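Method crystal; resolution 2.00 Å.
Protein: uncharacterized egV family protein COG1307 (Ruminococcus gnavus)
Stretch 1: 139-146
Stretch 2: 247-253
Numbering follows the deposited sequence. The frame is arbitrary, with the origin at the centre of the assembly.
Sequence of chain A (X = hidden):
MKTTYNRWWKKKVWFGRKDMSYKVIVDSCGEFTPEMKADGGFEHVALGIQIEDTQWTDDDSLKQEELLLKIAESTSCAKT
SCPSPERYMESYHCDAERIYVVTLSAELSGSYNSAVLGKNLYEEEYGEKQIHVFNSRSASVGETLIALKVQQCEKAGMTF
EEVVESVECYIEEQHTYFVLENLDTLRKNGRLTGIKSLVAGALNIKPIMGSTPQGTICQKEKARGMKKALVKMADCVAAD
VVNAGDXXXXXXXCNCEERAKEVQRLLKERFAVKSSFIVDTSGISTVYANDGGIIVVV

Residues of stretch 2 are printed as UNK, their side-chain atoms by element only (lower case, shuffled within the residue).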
# COMPACT_ATOMS: atom_id res chain seq x y z
N ALA A 139 -0.94 -2.93 -1.55
CA ALA A 139 0.31 -2.25 -1.22
C ALA A 139 -0.02 -0.78 -1.18
O ALA A 139 -1.08 -0.34 -1.64
CB ALA A 139 1.36 -2.51 -2.31
N SER A 140 0.90 0.01 -0.64
CA SER A 140 0.91 1.46 -0.80
C SER A 140 -0.41 2.00 -0.27
O SER A 140 -0.82 1.64 0.84
CB SER A 140 1.19 1.83 -2.28
OG SER A 140 1.08 3.24 -2.55
N VAL A 141 -1.11 2.79 -1.07
CA VAL A 141 -2.35 3.44 -0.66
C VAL A 141 -3.53 2.47 -0.45
O VAL A 141 -4.53 2.84 0.20
CB VAL A 141 -2.78 4.63 -1.59
CG1 VAL A 141 -1.91 5.88 -1.32
CG2 VAL A 141 -2.80 4.22 -3.06
N GLY A 142 -3.41 1.25 -0.94
CA GLY A 142 -4.36 0.19 -0.52
C GLY A 142 -4.33 0.03 1.01
O GLY A 142 -5.36 -0.04 1.67
N GLU A 143 -3.12 0.02 1.59
CA GLU A 143 -2.97 -0.08 3.06
C GLU A 143 -3.51 1.18 3.75
O GLU A 143 -4.18 1.11 4.80
CB GLU A 143 -1.51 -0.28 3.41
CG GLU A 143 -0.93 -1.61 2.88
CD GLU A 143 0.56 -1.73 3.13
OE1 GLU A 143 0.99 -1.63 4.29
OE2 GLU A 143 1.31 -1.93 2.15
N THR A 144 -3.21 2.33 3.16
CA THR A 144 -3.62 3.61 3.67
C THR A 144 -5.13 3.62 3.80
O THR A 144 -5.69 3.97 4.86
CB THR A 144 -3.22 4.75 2.70
OG1 THR A 144 -1.82 4.65 2.38
CG2 THR A 144 -3.53 6.08 3.30
N LEU A 145 -5.80 3.21 2.73
CA LEU A 145 -7.26 3.24 2.72
C LEU A 145 -7.88 2.28 3.75
O LEU A 145 -8.86 2.62 4.40
CB LEU A 145 -7.81 2.94 1.32
CG LEU A 145 -7.78 4.09 0.33
CD1 LEU A 145 -8.13 3.58 -1.08
CD2 LEU A 145 -8.69 5.23 0.76
N ILE A 146 -7.26 1.13 3.93
CA ILE A 146 -7.67 0.17 4.98
C ILE A 146 -7.53 0.79 6.40
O ILE A 146 -8.47 0.73 7.18
CB ILE A 146 -6.88 -1.16 4.85
CG1 ILE A 146 -7.24 -1.87 3.52
CG2 ILE A 146 -7.18 -2.11 6.02
CD1 ILE A 146 -6.24 -2.95 3.13
N UNK A 247 -17.10 5.47 -1.42
CA UNK A 247 -15.70 5.13 -1.34
C UNK A 247 -14.77 6.32 -1.50
O UNK A 247 -15.10 7.31 -2.14
n UNK A 247 -16.74 -0.65 -3.46
c UNK A 247 -15.36 4.02 -2.36
c UNK A 247 -16.31 2.86 -2.18
c UNK A 247 -16.88 0.51 -2.54
c UNK A 247 -16.02 1.70 -3.02
N UNK A 248 -13.59 6.19 -0.89
CA UNK A 248 -12.54 7.16 -1.03
C UNK A 248 -11.57 6.58 -2.07
O UNK A 248 -11.24 5.39 -2.04
c UNK A 248 -12.24 8.40 2.72
c UNK A 248 -12.87 7.93 1.35
c UNK A 248 -10.68 8.37 0.15
c UNK A 248 -11.85 7.42 0.32
N UNK A 249 -11.15 7.41 -3.02
CA UNK A 249 -10.20 6.98 -4.01
C UNK A 249 -8.83 7.55 -3.65
O UNK A 249 -8.70 8.71 -3.28
c UNK A 249 -8.79 8.06 -6.90
c UNK A 249 -10.50 6.31 -7.70
c UNK A 249 -10.64 7.42 -5.41
c UNK A 249 -9.70 6.92 -6.50
N UNK A 250 -7.81 6.73 -3.75
CA UNK A 250 -6.47 7.14 -3.41
C UNK A 250 -5.55 6.95 -4.57
O UNK A 250 -5.64 5.96 -5.32
c UNK A 250 -5.93 6.36 -2.16
N UNK A 251 -4.64 7.91 -4.72
CA UNK A 251 -3.61 7.87 -5.75
C UNK A 251 -2.23 8.13 -5.13
O UNK A 251 -2.03 9.12 -4.46
c UNK A 251 -5.21 8.68 -7.52
c UNK A 251 -5.76 9.91 -8.20
c UNK A 251 -2.77 8.89 -7.91
c UNK A 251 -3.87 8.92 -6.85
N UNK A 252 -1.29 7.23 -5.35
CA UNK A 252 0.07 7.48 -4.97
C UNK A 252 0.89 7.62 -6.23
O UNK A 252 0.66 6.92 -7.22
c UNK A 252 0.63 6.35 -4.10
N UNK A 253 1.86 8.54 -6.19
CA UNK A 253 2.73 8.80 -7.33
C UNK A 253 4.16 8.88 -6.85
O UNK A 253 4.41 9.27 -5.70
n UNK A 253 3.75 13.07 -6.46
c UNK A 253 2.74 11.33 -7.31
c UNK A 253 2.59 12.96 -5.85
n UNK A 253 1.96 11.90 -6.33
c UNK A 253 2.33 10.09 -8.05
c UNK A 253 3.87 12.06 -7.38

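Position 247 carries five side-chain atoms, four carbons in an unbranched row ending in a nitrogen. Its CA-to-CB bond points sideways relative to stretch 1, the end of the chain leads away, and no side-chain atom comes closer than 7.4 Å. That is the outline of lysine. An extended chain, with chi2 to chi4 all near 180°, suits this place because it carries the charged amino group of Lys 247 clear of the apolar contact, to a hydrogen bond elsewhere in the structure.

Position 248 has four carbons, forked at the first, with one arm two carbons long. Its CB points toward stretch 1, and one of its carbons lies against the side chain of Leu 145. A fork at CB with unequal arms identifies isoleucine. The short arm of Ile 248 makes the contact, CG2 lying 3.8 Å from CD2 of Leu 145, while CD1 of the same leucine approaches the backbone, 3.7 Å from Ile 248 O. The branch at CB places a methyl group, CG2, against the leucine.

Position 249 also has four carbons, but the fork comes at the second. In keeping with the alternation of a strand, its CB points away from the helix, and the side chain stays at least 6.3 Å from stretch 1. This is leucine. Leu 249 is nevertheless buried, so an apolar residue suits it.

Position 250 has a single side-chain carbon, directed toward the helix. This CB lies 3.6 Å from CB of Val 141 and 3.7 Å from CD1 of Leu 145, touching residues one helical turn apart. It is alanine. So small a side chain allows a close approach: the CA atoms of Val 141 and Ala 250 are just 6.2 Å apart.

Position 251 shows four carbons forked at the first, one arm two carbons long. It meets stretch 1 through its backbone, its C atom 4.4 Å from CG1 of Val 141, while its CA-to-CB bond points away. This is isoleucine again. The side chain of Ile 251 is buried, which suits a beta-branched apolar residue in a strand.

Position 252 returns to a single carbon pointing toward stretch 1, its CB 3.8 Å from CG1 of Val 141 and 3.5 Å from OG of Ser 140. It is another alanine. The hydroxyl is hydrogen-bonded elsewhere in the structure, so the methyl group of Ala 252 can lie beside it without leaving it unsatisfied.

Position 253 has one carbon followed by a five-membered ring of three carbons and two nitrogens, and stays 8.7 Å or more from stretch 1. It is histidine.

The contact is therefore one of apolar packing, with no hydrogen bond across it. Helix and strand run roughly antiparallel, at 146°, so Leu 145 meets Ile 248 and Ala 250 while Val 141 meets Ala 250 and Ala 252. The strand's alternation presents these three residues to the helix; the two stretches together bury 287 Å², both sides summed.

Stretch 2, residues 247-253: KILAIAH
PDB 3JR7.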